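Local coordinates for branched-chain phosphotransacylase (Enterococcus faecalis, PDB 1YCO), which transfers branched-chain acyl groups between coenzyme A and phosphate, as a member of the phosphate acetyltransferase and butyryltransferase family, at the interface of chains A and B. Residues are numbered along the deposited sequence; one frame, centred on the assembly and turned at random. Chains: chain A/B, branched-chain phosphotransacylase.

Contact 1: the interface of chains A and B. Residues chain A 156, 163-166; chain B 123, 221-222.
The start of helix 165-177 in chain A meets the start of helix 221-233 in chain B. B:Asp222 sits in the first turn of its helix and points its carboxylate at A:Ser166. The hydroxyl OG of A:Ser166 donates to OD2 of B:Asp222 at 2.8 Å. OD2 receives it through its syn lone pair, on the side of the other oxygen. The hydroxyl also lies near OD1, but that bond is weak. So is the bond from the backbone N of A:Ala156 to OD1. The chi1 of 65° sets OG of A:Ser166 between its backbone N and carbonyl carbon, which turns it toward OD2 of B:Asp222. A water joins the same two residues: it lies 2.7 Å from the backbone N of A:Ser166 and 2.6 Å from OD2 of B:Asp222. The N-terminal end of helix 165-177 may help to stabilise a negative charge on the carboxylate.

Beside this polar grip lies an apolar strip. B:Ile123 crosses A:Lys163 at about a right angle. CD1 of B:Ile123 rests 3.7 Å from CD of A:Lys163, against its aliphatic stem. CD1 of B:Ile123 is also 3.3 Å from the backbone O of A:Lys163. CG2 of B:Ile123 comes loosely to the CD corner of A:Pro165, the two side chains crossing obliquely.

The patch joins the first turn of helix 165-177, the loop before it and the loop just after strand 150-154 in chain A to the loop at B:Ile123 and the start of helix 221-233.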
loop_
_atom_site.group_PDB
_atom_site.type_symbol
_atom_site.label_atom_id
_atom_site.label_comp_id
_atom_site.label_asym_id
_atom_site.label_seq_id
_atom_site.Cartn_x
_atom_site.Cartn_y
_atom_site.Cartn_z
ATOM N N ALA A 156 -3.005 -1.857 10.068
ATOM C CA ALA A 156 -2.648 -0.451 10.259
ATOM C C ALA A 156 -2.008 -0.158 11.612
ATOM O O ALA A 156 -0.985 0.537 11.699
ATOM C CB ALA A 156 -3.876 0.429 10.065
ATOM N N LYS A 163 -11.701 -1.965 16.589
ATOM C CA LYS A 163 -12.539 -1.233 15.659
ATOM C C LYS A 163 -12.032 -1.470 14.238
ATOM O O LYS A 163 -12.661 -1.064 13.258
ATOM C CB LYS A 163 -12.497 0.256 16.001
ATOM C CG LYS A 163 -13.662 1.055 15.460
ATOM C CD LYS A 163 -13.428 2.534 15.670
ATOM C CE LYS A 163 -13.273 2.889 17.136
ATOM N NZ LYS A 163 -13.060 4.359 17.282
ATOM N N MET A 164 -10.895 -2.150 14.136
ATOM C CA MET A 164 -10.281 -2.419 12.839
ATOM C C MET A 164 -10.380 -3.898 12.462
ATOM O O MET A 164 -9.836 -4.763 13.149
ATOM C CB MET A 164 -8.818 -1.955 12.866
ATOM C CG MET A 164 -8.118 -1.930 11.509
ATOM S SD MET A 164 -7.325 -0.345 11.218
ATOM C CE MET A 164 -6.169 -0.270 12.550
ATOM N N PRO A 165 -11.106 -4.201 11.367
ATOM C CA PRO A 165 -11.323 -5.554 10.836
ATOM C C PRO A 165 -10.011 -6.324 10.608
ATOM O O PRO A 165 -9.905 -7.490 10.973
ATOM C CB PRO A 165 -12.075 -5.290 9.538
ATOM C CG PRO A 165 -12.869 -4.044 9.882
ATOM C CD PRO A 165 -11.852 -3.206 10.574
ATOM N N SER A 166 -9.016 -5.675 10.005
ATOM C CA SER A 166 -7.737 -6.341 9.759
ATOM C C SER A 166 -7.018 -6.645 11.070
ATOM O O SER A 166 -6.294 -7.636 11.188
ATOM C CB SER A 166 -6.831 -5.485 8.879
ATOM O OG SER A 166 -6.471 -4.298 9.546
ATOM N N ILE B 123 -11.802 4.552 9.195
ATOM C CA ILE B 123 -11.334 3.192 8.939
ATOM C C ILE B 123 -11.780 2.579 7.605
ATOM O O ILE B 123 -10.943 2.191 6.789
ATOM C CB ILE B 123 -11.715 2.250 10.114
ATOM C CG1 ILE B 123 -11.020 2.737 11.397
ATOM C CG2 ILE B 123 -11.262 0.805 9.816
ATOM C CD1 ILE B 123 -11.381 1.967 12.653
ATOM N N ILE B 221 -8.025 2.781 5.673
ATOM C CA ILE B 221 -6.793 3.224 6.317
ATOM C C ILE B 221 -5.713 2.163 6.119
ATOM O O ILE B 221 -4.521 2.472 6.136
ATOM C CB ILE B 221 -6.958 3.453 7.837
ATOM C CG1 ILE B 221 -7.706 2.261 8.435
ATOM C CG2 ILE B 221 -7.648 4.795 8.113
ATOM C CD1 ILE B 221 -8.003 2.395 9.904
ATOM N N ASP B 222 -6.115 0.911 5.938
ATOM C CA ASP B 222 -5.122 -0.131 5.734
ATOM C C ASP B 222 -4.278 0.144 4.510
ATOM O O ASP B 222 -3.066 -0.075 4.527
ATOM C CB ASP B 222 -5.771 -1.509 5.617
ATOM C CG ASP B 222 -5.934 -2.178 6.973
ATOM O OD1 ASP B 222 -4.959 -2.168 7.756
ATOM O OD2 ASP B 222 -7.026 -2.704 7.267
HETATM O O HOH W 1 -9.222 -3.486 8.497
#

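Contact 2: the interface of chains A and B. Residues chain A 155-156, 166, 219, 222-223; chain B 222-223, 226.
A:Val223 and B:Val223 slide past each other in opposite directions, each on the first turns of its own helix. CG2 of A:Val223 lies 3.8 Å from CG2 of B:Val223. Each of these methyls also touches the CB methylene of the partner's aspartate. CG2 of B:Val223 is 3.5 Å from CB of A:Asp222, and CG2 of A:Val223 is 3.8 Å from CB of B:Asp222. The two valines share nearly the same rotamer. CG1 of A:Val223 lies opposite its backbone N (chi1 178°), which leaves CG2 beside that N and turned to the start of the partner helix. The other branch of A:Val223 is used as well: CG1 of A:Val223 packs 3.8 Å from SG of B:Cys226, one turn further along the helix of chain B. The valine thus spans B:Asp222 and B:Cys226 with its two methyls.

The carboxylate of B:Asp222 points away from the valines, toward A:Ser166. A second-shell residue, A:Ser155, probably helps to place that serine and fix the rotation of its hydroxyl. OG of A:Ser155 is hydrogen-bonded to OG of A:Ser166 at 2.7 Å; the donor is not decided. A:Pro219 is a looser neighbour of the aspartate.

Helix 221-234 of chain A and helix 221-233 of chain B come together here by their N-terminal turns, with the start of the loop after strand 150-154 and the first turn of helix 165-177 of chain A alongside.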
loop_
_atom_site.group_PDB
_atom_site.type_symbol
_atom_site.label_atom_id
_atom_site.label_comp_id
_atom_site.label_asym_id
_atom_site.label_seq_id
_atom_site.Cartn_x
_atom_site.Cartn_y
_atom_site.Cartn_z
ATOM N N SER A 155 -1.445 -5.078 9.502
ATOM C CA SER A 155 -2.593 -4.254 9.860
ATOM C C SER A 155 -2.094 -2.826 10.095
ATOM O O SER A 155 -0.901 -2.610 10.288
ATOM C CB SER A 155 -3.278 -4.801 11.114
ATOM O OG SER A 155 -4.457 -4.072 11.397
ATOM N N ALA A 156 -3.005 -1.857 10.068
ATOM C CA ALA A 156 -2.648 -0.451 10.259
ATOM C C ALA A 156 -2.008 -0.158 11.612
ATOM O O ALA A 156 -0.985 0.537 11.699
ATOM C CB ALA A 156 -3.876 0.429 10.065
ATOM N N SER A 166 -9.016 -5.675 10.005
ATOM C CA SER A 166 -7.737 -6.341 9.759
ATOM C C SER A 166 -7.018 -6.645 11.070
ATOM O O SER A 166 -6.294 -7.636 11.188
ATOM C CB SER A 166 -6.831 -5.485 8.879
ATOM O OG SER A 166 -6.471 -4.298 9.546
ATOM N N PRO A 219 -4.450 -7.877 4.287
ATOM C CA PRO A 219 -5.877 -8.148 4.532
ATOM C C PRO A 219 -6.710 -8.189 3.258
ATOM O O PRO A 219 -7.669 -8.952 3.155
ATOM C CB PRO A 219 -6.324 -6.965 5.406
ATOM C CG PRO A 219 -5.075 -6.312 5.862
ATOM C CD PRO A 219 -4.104 -6.514 4.735
ATOM N N ASP A 222 -6.373 -4.714 -2.245
ATOM C CA ASP A 222 -5.983 -3.306 -2.323
ATOM C C ASP A 222 -4.666 -3.017 -1.595
ATOM O O ASP A 222 -3.789 -2.328 -2.121
ATOM C CB ASP A 222 -7.085 -2.404 -1.767
ATOM C CG ASP A 222 -8.304 -2.355 -2.681
ATOM O OD1 ASP A 222 -8.162 -1.957 -3.859
ATOM O OD2 ASP A 222 -9.406 -2.728 -2.233
ATOM N N VAL A 223 -4.517 -3.559 -0.396
ATOM C CA VAL A 223 -3.305 -3.343 0.364
ATOM C C VAL A 223 -2.108 -3.971 -0.375
ATOM O O VAL A 223 -1.126 -3.296 -0.676
ATOM C CB VAL A 223 -3.462 -3.940 1.783
ATOM C CG1 VAL A 223 -2.185 -3.777 2.582
ATOM C CG2 VAL A 223 -4.626 -3.257 2.497
ATOM N N ASP B 222 -6.115 0.911 5.938
ATOM C CA ASP B 222 -5.122 -0.131 5.734
ATOM C C ASP B 222 -4.278 0.144 4.510
ATOM O O ASP B 222 -3.066 -0.075 4.527
ATOM C CB ASP B 222 -5.771 -1.509 5.617
ATOM C CG ASP B 222 -5.934 -2.178 6.973
ATOM O OD1 ASP B 222 -4.959 -2.168 7.756
ATOM O OD2 ASP B 222 -7.026 -2.704 7.267
ATOM N N VAL B 223 -4.932 0.623 3.456
ATOM C CA VAL B 223 -4.270 0.965 2.209
ATOM C C VAL B 223 -3.444 2.247 2.385
ATOM O O VAL B 223 -2.277 2.313 1.988
ATOM C CB VAL B 223 -5.304 1.182 1.067
ATOM C CG1 VAL B 223 -4.610 1.757 -0.176
ATOM C CG2 VAL B 223 -5.977 -0.147 0.720
ATOM N N CYS B 226 -0.416 1.635 4.699
ATOM C CA CYS B 226 0.582 0.839 4.016
ATOM C C CYS B 226 1.378 1.689 3.018
ATOM O O CYS B 226 2.613 1.712 3.030
ATOM C CB CYS B 226 -0.108 -0.311 3.283
ATOM S SG CYS B 226 1.004 -1.656 2.852
HETATM O O HOH W 2 -9.222 -3.486 8.497
#

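The C-alpha centres of contact 1 and contact 2 are about 7 Å apart, and the two form one continuous patch. They share A:Ala156, A:Ser166 and B:Asp222. Contact 1 extends toward the loop before helix 165-177, while contact 2 pairs the two equivalent helices that begin at residue 221. The interface is two-fold symmetric, so each contact recurs with the chains exchanged. Contact 2 brings equivalent residues of the two copies together, so it probably lies close to the symmetry axis. This symmetry suits a dimer, although the deposited assembly alone does not prove that the dimer is biological.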